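Local atomic coordinates of uncharacterized protein (Porphyromonas gingivalis, PDB entry 1ZBS), a protein that is uncharacterised but is probably an N-acetylglucosamine kinase, an ATP-dependent sugar kinase of the ASKHA (actin-like ATPase) superfamily. Residues M98-I112 against N121-N133. Residues are numbered along the deposited sequence; the frame is centred on the assembly and turned at random.
Sequences MLGAARALCGDSEGI and NSCLFDGREIKAN
Helix 98-105 packs its apolar side on strands 121-125 and 130-133, at the antiparallel edge of the second five-stranded sheet of the chain, and the chain leaving the helix pairs with the first of them as strand 111-112. The helix axis crosses strand 121-125 at -56°, 9.0 Å away. Phe125 is central. Its side chain leaves the sheet on the helix side; with CG anti to the backbone N (chi1 -164°) the ring lies against Ala102. Ala102 CB sits over one ring face, a CH-pi contact 3.9 Å from the centroid. Gly127 N of the following turn lies over the opposite face. Cys106 CB comes in obliquely, 3.5 Å from Phe125 CD1, and Leu99 CD1 meets CE2. Nearer the start of the helix, the bent chain of Met98, a selenomethionine, sets CG 3.7 Å from Cys123 CB and lays SE against the Asn121 amide carbon. Ile130 CD1 reaches the Leu99 backbone and CB.

Gly111 and Phe125 form an antiparallel hydrogen-bonded pair. Phe125 N bonds to Gly111 O (2.6 Å). In return, Gly111 N bonds to Phe125 O at 2.8 Å. Ile112 and Leu124 are the next, non-hydrogen-bonded pair; their side chains meet on the face away from the helix. Beyond the pairing, Gly127 CA packs against Ser109 O at 3.3 Å. Arg103 NH2 bonds Tyr66 OH. Asp126 OD2 accepts from Arg128 N, an Asx turn, and also from Glu129 N, which makes it an Asx motif; this shapes the link to strand 130-133.

Strands 111-116, 120-125 and 130-133 are antiparallel. Next to strand 111-116 the sheet goes on with the parallel strands 238-241 and 263-267. This 3-2-1-4-5 sheet, here covered by helix 97-105, is characteristic of the actin-like ATPase (ribonuclease H-like) fold.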
HETATM    1  N   MSE A  98     -21.165   2.134   8.056  1.00 37.29           N
HETATM    2  CA  MSE A  98     -21.048   3.581   8.199  1.00 38.01           C
HETATM    3  C   MSE A  98     -22.378   4.127   8.714  1.00 38.76           C
HETATM    4  O   MSE A  98     -22.413   4.978   9.603  1.00 38.45           O
HETATM    5  CB  MSE A  98     -20.697   4.217   6.849  1.00 40.80           C
HETATM    6  CG  MSE A  98     -20.383   5.707   6.905  1.00 43.32           C
HETATM    7 SE   MSE A  98     -18.823   6.170   7.973  1.00 44.84          SE
HETATM    8  CE  MSE A  98     -19.668   6.418   9.706  1.00 45.19           C
ATOM      9  N   LEU A  99     -23.468   3.608   8.160  1.00 35.95           N
ATOM     10  CA  LEU A  99     -24.800   4.022   8.554  1.00 34.81           C
ATOM     11  C   LEU A  99     -25.081   3.584   9.990  1.00 33.67           C
ATOM     12  O   LEU A  99     -25.725   4.299  10.765  1.00 31.70           O
ATOM     13  CB  LEU A  99     -25.834   3.414   7.605  1.00 34.89           C
ATOM     14  CG  LEU A  99     -27.301   3.603   8.001  1.00 37.01           C
ATOM     15  CD1 LEU A  99     -27.623   5.087   8.123  1.00 35.82           C
ATOM     16  CD2 LEU A  99     -28.191   2.934   6.965  1.00 35.83           C
ATOM     17  N   GLY A 100     -24.604   2.393  10.329  1.00 31.80           N
ATOM     18  CA  GLY A 100     -24.793   1.881  11.670  1.00 29.50           C
ATOM     19  C   GLY A 100     -24.077   2.770  12.666  1.00 28.17           C
ATOM     20  O   GLY A 100     -24.558   2.991  13.777  1.00 29.05           O
ATOM     21  N   ALA A 101     -22.925   3.297  12.268  1.00 26.69           N
ATOM     22  CA  ALA A 101     -22.167   4.167  13.150  1.00 27.66           C
ATOM     23  C   ALA A 101     -22.880   5.497  13.340  1.00 29.07           C
ATOM     24  O   ALA A 101     -22.975   6.003  14.454  1.00 30.14           O
ATOM     25  CB  ALA A 101     -20.765   4.394  12.603  1.00 24.67           C
ATOM     26  N   ALA A 102     -23.395   6.061  12.254  1.00 31.57           N
ATOM     27  CA  ALA A 102     -24.087   7.338  12.348  1.00 33.34           C
ATOM     28  C   ALA A 102     -25.336   7.222  13.206  1.00 34.33           C
ATOM     29  O   ALA A 102     -25.640   8.120  13.991  1.00 35.13           O
ATOM     30  CB  ALA A 102     -24.449   7.848  10.958  1.00 34.29           C
ATOM     31  N   ARG A 103     -26.067   6.122  13.055  1.00 35.59           N
ATOM     32  CA  ARG A 103     -27.278   5.923  13.840  1.00 36.16           C
ATOM     33  C   ARG A 103     -26.967   5.772  15.317  1.00 36.44           C
ATOM     34  O   ARG A 103     -27.733   6.219  16.175  1.00 37.23           O
ATOM     35  CB  ARG A 103     -28.047   4.698  13.348  1.00 35.28           C
ATOM     36  CG  ARG A 103     -28.863   4.956  12.098  1.00 36.94           C
ATOM     37  CD  ARG A 103     -29.581   3.702  11.641  1.00 36.56           C
ATOM     38  NE  ARG A 103     -30.488   3.979  10.536  1.00 39.66           N
ATOM     39  CZ  ARG A 103     -31.151   3.048   9.860  1.00 40.74           C
ATOM     40  NH1 ARG A 103     -31.957   3.399   8.864  1.00 43.00           N
ATOM     41  NH2 ARG A 103     -31.007   1.769  10.172  1.00 40.72           N
ATOM     42  N   ALA A 104     -25.836   5.146  15.618  1.00 38.21           N
ATOM     43  CA  ALA A 104     -25.438   4.935  17.007  1.00 38.01           C
ATOM     44  C   ALA A 104     -24.895   6.204  17.658  1.00 38.62           C
ATOM     45  O   ALA A 104     -25.159   6.456  18.827  1.00 40.68           O
ATOM     46  CB  ALA A 104     -24.399   3.824  17.083  1.00 35.60           C
ATOM     47  N   LEU A 105     -24.152   7.002  16.893  1.00 38.87           N
ATOM     48  CA  LEU A 105     -23.553   8.230  17.414  1.00 39.12           C
ATOM     49  C   LEU A 105     -24.433   9.466  17.284  1.00 39.13           C
ATOM     50  O   LEU A 105     -24.488  10.303  18.185  1.00 39.45           O
ATOM     51  CB  LEU A 105     -22.229   8.504  16.703  1.00 38.30           C
ATOM     52  CG  LEU A 105     -21.113   7.479  16.876  1.00 40.59           C
ATOM     53  CD1 LEU A 105     -19.953   7.802  15.943  1.00 39.61           C
ATOM     54  CD2 LEU A 105     -20.663   7.466  18.320  1.00 40.23           C
ATOM     55  N   CYS A 106     -25.108   9.583  16.150  1.00 40.36           N
ATOM     56  CA  CYS A 106     -25.954  10.735  15.889  1.00 41.89           C
ATOM     57  C   CYS A 106     -27.382  10.538  16.358  1.00 43.50           C
ATOM     58  O   CYS A 106     -28.058  11.497  16.732  1.00 43.82           O
ATOM     59  CB  CYS A 106     -25.929  11.052  14.397  1.00 40.60           C
ATOM     60  SG  CYS A 106     -24.287  11.477  13.814  1.00 35.91           S
ATOM     61  N   GLY A 107     -27.833   9.291  16.338  1.00 45.14           N
ATOM     62  CA  GLY A 107     -29.180   8.985  16.766  1.00 48.69           C
ATOM     63  C   GLY A 107     -30.216   9.353  15.723  1.00 51.51           C
ATOM     64  O   GLY A 107     -30.550   8.553  14.850  1.00 52.57           O
ATOM     65  N   ASP A 108     -30.724  10.573  15.802  1.00 52.68           N
ATOM     66  CA  ASP A 108     -31.732  11.015  14.854  1.00 54.55           C
ATOM     67  C   ASP A 108     -31.493  12.466  14.453  1.00 54.95           C
ATOM     68  O   ASP A 108     -32.370  13.121  13.892  1.00 54.83           O
ATOM     69  CB  ASP A 108     -33.117  10.862  15.480  1.00 57.67           C
ATOM     70  CG  ASP A 108     -33.236  11.592  16.807  1.00 61.12           C
ATOM     71  OD1 ASP A 108     -33.151  12.839  16.806  1.00 61.43           O
ATOM     72  OD2 ASP A 108     -33.404  10.922  17.854  1.00 63.92           O
ATOM     73  N   SER A 109     -30.292  12.957  14.735  1.00 54.48           N
ATOM     74  CA  SER A 109     -29.936  14.330  14.417  1.00 53.52           C
ATOM     75  C   SER A 109     -28.833  14.416  13.367  1.00 52.15           C
ATOM     76  O   SER A 109     -28.107  13.452  13.130  1.00 50.62           O
ATOM     77  CB  SER A 109     -29.484  15.047  15.686  1.00 55.24           C
ATOM     78  OG  SER A 109     -28.398  14.355  16.287  1.00 58.60           O
ATOM     79  N   GLU A 110     -28.717  15.590  12.754  1.00 50.88           N
ATOM     80  CA  GLU A 110     -27.719  15.861  11.719  1.00 49.17           C
ATOM     81  C   GLU A 110     -26.299  15.855  12.303  1.00 47.01           C
ATOM     82  O   GLU A 110     -26.095  16.244  13.452  1.00 46.96           O
ATOM     83  CB  GLU A 110     -28.032  17.220  11.074  1.00 49.61           C
ATOM     84  CG  GLU A 110     -27.017  17.688  10.041  1.00 54.57           C
ATOM     85  CD  GLU A 110     -27.321  19.074   9.486  1.00 56.02           C
ATOM     86  OE1 GLU A 110     -27.587  20.000  10.288  1.00 57.68           O
ATOM     87  OE2 GLU A 110     -27.276  19.241   8.245  1.00 56.71           O
ATOM     88  N   GLY A 111     -25.321  15.413  11.515  1.00 44.78           N
ATOM     89  CA  GLY A 111     -23.951  15.381  11.999  1.00 41.43           C
ATOM     90  C   GLY A 111     -22.975  14.610  11.124  1.00 37.86           C
ATOM     91  O   GLY A 111     -23.348  14.075  10.080  1.00 37.62           O
ATOM     92  N   ILE A 112     -21.716  14.561  11.549  1.00 35.67           N
ATOM     93  CA  ILE A 112     -20.681  13.848  10.815  1.00 33.54           C
ATOM     94  C   ILE A 112     -20.230  12.661  11.638  1.00 33.39           C
ATOM     95  O   ILE A 112     -19.805  12.820  12.783  1.00 32.94           O
ATOM     96  CB  ILE A 112     -19.468  14.750  10.537  1.00 33.93           C
ATOM     97  CG1 ILE A 112     -19.875  15.895   9.611  1.00 32.64           C
ATOM     98  CG2 ILE A 112     -18.333  13.929   9.919  1.00 33.24           C
ATOM     99  CD1 ILE A 112     -18.828  16.987   9.476  1.00 32.06           C
ATOM    100  N   ASN A 121     -13.316   5.692   7.676  1.00 20.70           N
ATOM    101  CA  ASN A 121     -14.486   6.034   6.900  1.00 23.27           C
ATOM    102  C   ASN A 121     -15.154   7.302   7.467  1.00 24.08           C
ATOM    103  O   ASN A 121     -14.891   7.691   8.603  1.00 23.18           O
ATOM    104  CB  ASN A 121     -15.460   4.849   6.915  1.00 23.58           C
ATOM    105  CG  ASN A 121     -16.345   4.812   5.693  1.00 25.79           C
ATOM    106  OD1 ASN A 121     -16.966   3.785   5.387  1.00 25.98           O
ATOM    107  ND2 ASN A 121     -16.414   5.934   4.981  1.00 21.57           N
ATOM    108  N   SER A 122     -15.990   7.959   6.669  1.00 24.43           N
ATOM    109  CA  SER A 122     -16.706   9.139   7.138  1.00 27.16           C
ATOM    110  C   SER A 122     -17.967   9.344   6.315  1.00 27.68           C
ATOM    111  O   SER A 122     -18.094   8.800   5.220  1.00 27.69           O
ATOM    112  CB  SER A 122     -15.831  10.408   7.072  1.00 26.05           C
ATOM    113  OG  SER A 122     -15.574  10.815   5.739  1.00 29.56           O
ATOM    114  N   CYS A 123     -18.897  10.124   6.858  1.00 28.81           N
ATOM    115  CA  CYS A 123     -20.144  10.423   6.171  1.00 29.52           C
ATOM    116  C   CYS A 123     -20.830  11.616   6.816  1.00 29.70           C
ATOM    117  O   CYS A 123     -20.639  11.904   8.000  1.00 29.66           O
ATOM    118  CB  CYS A 123     -21.093   9.232   6.240  1.00 29.49           C
ATOM    119  SG  CYS A 123     -21.826   8.999   7.882  1.00 30.90           S
ATOM    120  N   LEU A 124     -21.631  12.309   6.024  1.00 30.39           N
ATOM    121  CA  LEU A 124     -22.387  13.434   6.528  1.00 31.33           C
ATOM    122  C   LEU A 124     -23.765  12.816   6.742  1.00 31.55           C
ATOM    123  O   LEU A 124     -24.330  12.233   5.815  1.00 30.75           O
ATOM    124  CB  LEU A 124     -22.459  14.547   5.480  1.00 30.67           C
ATOM    125  CG  LEU A 124     -22.548  16.012   5.935  1.00 30.61           C
ATOM    126  CD1 LEU A 124     -23.319  16.790   4.867  1.00 29.03           C
ATOM    127  CD2 LEU A 124     -23.242  16.137   7.278  1.00 29.45           C
ATOM    128  N   PHE A 125     -24.281  12.907   7.966  1.00 33.69           N
ATOM    129  CA  PHE A 125     -25.593  12.347   8.315  1.00 33.07           C
ATOM    130  C   PHE A 125     -26.578  13.501   8.466  1.00 32.76           C
ATOM    131  O   PHE A 125     -26.245  14.512   9.074  1.00 31.79           O
ATOM    132  CB  PHE A 125     -25.498  11.588   9.647  1.00 32.41           C
ATOM    133  CG  PHE A 125     -26.653  10.661   9.907  1.00 32.95           C
ATOM    134  CD1 PHE A 125     -27.266  10.618  11.158  1.00 32.81           C
ATOM    135  CD2 PHE A 125     -27.115   9.811   8.908  1.00 32.45           C
ATOM    136  CE1 PHE A 125     -28.325   9.738  11.405  1.00 33.20           C
ATOM    137  CE2 PHE A 125     -28.172   8.928   9.146  1.00 32.44           C
ATOM    138  CZ  PHE A 125     -28.776   8.894  10.397  1.00 32.70           C
ATOM    139  N   ASP A 126     -27.784  13.371   7.917  1.00 36.25           N
ATOM    140  CA  ASP A 126     -28.765  14.456   8.043  1.00 38.31           C
ATOM    141  C   ASP A 126     -29.764  14.157   9.140  1.00 39.75           C
ATOM    142  O   ASP A 126     -30.702  14.925   9.371  1.00 41.50           O
ATOM    143  CB  ASP A 126     -29.497  14.710   6.720  1.00 40.27           C
ATOM    144  CG  ASP A 126     -30.536  13.644   6.384  1.00 41.50           C
ATOM    145  OD1 ASP A 126     -31.068  13.692   5.246  1.00 42.51           O
ATOM    146  OD2 ASP A 126     -30.844  12.763   7.226  1.00 41.23           O
ATOM    147  N   GLY A 127     -29.555  13.034   9.818  1.00 40.15           N
ATOM    148  CA  GLY A 127     -30.444  12.663  10.898  1.00 41.04           C
ATOM    149  C   GLY A 127     -31.248  11.411  10.629  1.00 40.76           C
ATOM    150  O   GLY A 127     -31.763  10.813  11.563  1.00 41.33           O
ATOM    151  N   ARG A 128     -31.389  11.011   9.370  1.00 40.40           N
ATOM    152  CA  ARG A 128     -32.149   9.803   9.085  1.00 42.83           C
ATOM    153  C   ARG A 128     -31.388   8.946   8.089  1.00 43.16           C
ATOM    154  O   ARG A 128     -31.450   7.716   8.128  1.00 44.38           O
ATOM    155  CB  ARG A 128     -33.548  10.140   8.537  1.00 45.56           C
ATOM    156  CG  ARG A 128     -34.662   9.169   9.003  1.00 47.92           C
ATOM    157  CD  ARG A 128     -35.677   9.869   9.934  1.00 50.45           C
ATOM    158  NE  ARG A 128     -36.522   8.950  10.710  1.00 53.84           N
ATOM    159  CZ  ARG A 128     -36.075   8.146  11.679  1.00 54.54           C
ATOM    160  NH1 ARG A 128     -36.915   7.341  12.329  1.00 52.67           N
ATOM    161  NH2 ARG A 128     -34.784   8.149  11.999  1.00 52.89           N
ATOM    162  N   GLU A 129     -30.655   9.597   7.197  1.00 43.38           N
ATOM    163  CA  GLU A 129     -29.885   8.861   6.208  1.00 43.63           C
ATOM    164  C   GLU A 129     -28.646   9.641   5.804  1.00 40.56           C
ATOM    165  O   GLU A 129     -28.569  10.856   6.004  1.00 38.58           O
ATOM    166  CB  GLU A 129     -30.761   8.563   4.990  1.00 45.98           C
ATOM    167  CG  GLU A 129     -31.327   9.794   4.314  1.00 52.55           C
ATOM    168  CD  GLU A 129     -32.578   9.485   3.507  1.00 56.44           C
ATOM    169  OE1 GLU A 129     -32.543   8.546   2.680  1.00 58.54           O
ATOM    170  OE2 GLU A 129     -33.595  10.185   3.699  1.00 58.36           O
ATOM    171  N   ILE A 130     -27.674   8.921   5.248  1.00 38.38           N
ATOM    172  CA  ILE A 130     -26.419   9.517   4.821  1.00 35.45           C
ATOM    173  C   ILE A 130     -26.601  10.397   3.600  1.00 34.55           C
ATOM    174  O   ILE A 130     -27.171   9.978   2.592  1.00 34.36           O
ATOM    175  CB  ILE A 130     -25.366   8.446   4.488  1.00 34.77           C
ATOM    176  CG1 ILE A 130     -25.110   7.562   5.708  1.00 35.43           C
ATOM    177  CG2 ILE A 130     -24.069   9.116   4.073  1.00 33.97           C
ATOM    178  CD1 ILE A 130     -24.188   6.396   5.430  1.00 34.97           C
ATOM    179  N   LYS A 131     -26.104  11.625   3.700  1.00 34.40           N
ATOM    180  CA  LYS A 131     -26.203  12.575   2.608  1.00 34.97           C
ATOM    181  C   LYS A 131     -24.950  12.633   1.751  1.00 34.98           C
ATOM    182  O   LYS A 131     -25.031  12.932   0.563  1.00 36.91           O
ATOM    183  CB  LYS A 131     -26.519  13.973   3.151  1.00 37.17           C
ATOM    184  CG  LYS A 131     -28.005  14.220   3.404  1.00 40.52           C
ATOM    185  CD  LYS A 131     -28.779  14.234   2.086  1.00 43.66           C
ATOM    186  CE  LYS A 131     -30.226  14.668   2.272  1.00 47.46           C
ATOM    187  NZ  LYS A 131     -30.827  15.106   0.974  1.00 49.42           N
ATOM    188  N   ALA A 132     -23.795  12.362   2.352  1.00 33.45           N
ATOM    189  CA  ALA A 132     -22.531  12.401   1.621  1.00 32.40           C
ATOM    190  C   ALA A 132     -21.504  11.459   2.255  1.00 33.28           C
ATOM    191  O   ALA A 132     -21.464  11.315   3.474  1.00 32.80           O
ATOM    192  CB  ALA A 132     -21.993  13.828   1.584  1.00 28.87           C
ATOM    193  N   ASN A 133     -20.669  10.837   1.422  1.00 33.70           N
ATOM    194  CA  ASN A 133     -19.668   9.882   1.888  1.00 36.68           C
ATOM    195  C   ASN A 133     -18.375   9.966   1.077  1.00 35.79           C
ATOM    196  O   ASN A 133     -18.409   9.954  -0.150  1.00 36.04           O
ATOM    197  CB  ASN A 133     -20.221   8.458   1.767  1.00 39.19           C
ATOM    198  CG  ASN A 133     -19.421   7.447   2.570  1.00 45.09           C
ATOM    199  OD1 ASN A 133     -18.193   7.370   2.466  1.00 48.01           O
ATOM    200  ND2 ASN A 133     -20.121   6.652   3.370  1.00 48.00           N
TER
HETATM  201  O   HOH W   1     -31.861   5.729   6.676  1.00 50.32           O
HETATM  202  O   HOH W   2     -31.714   8.612  12.605  1.00 38.72           O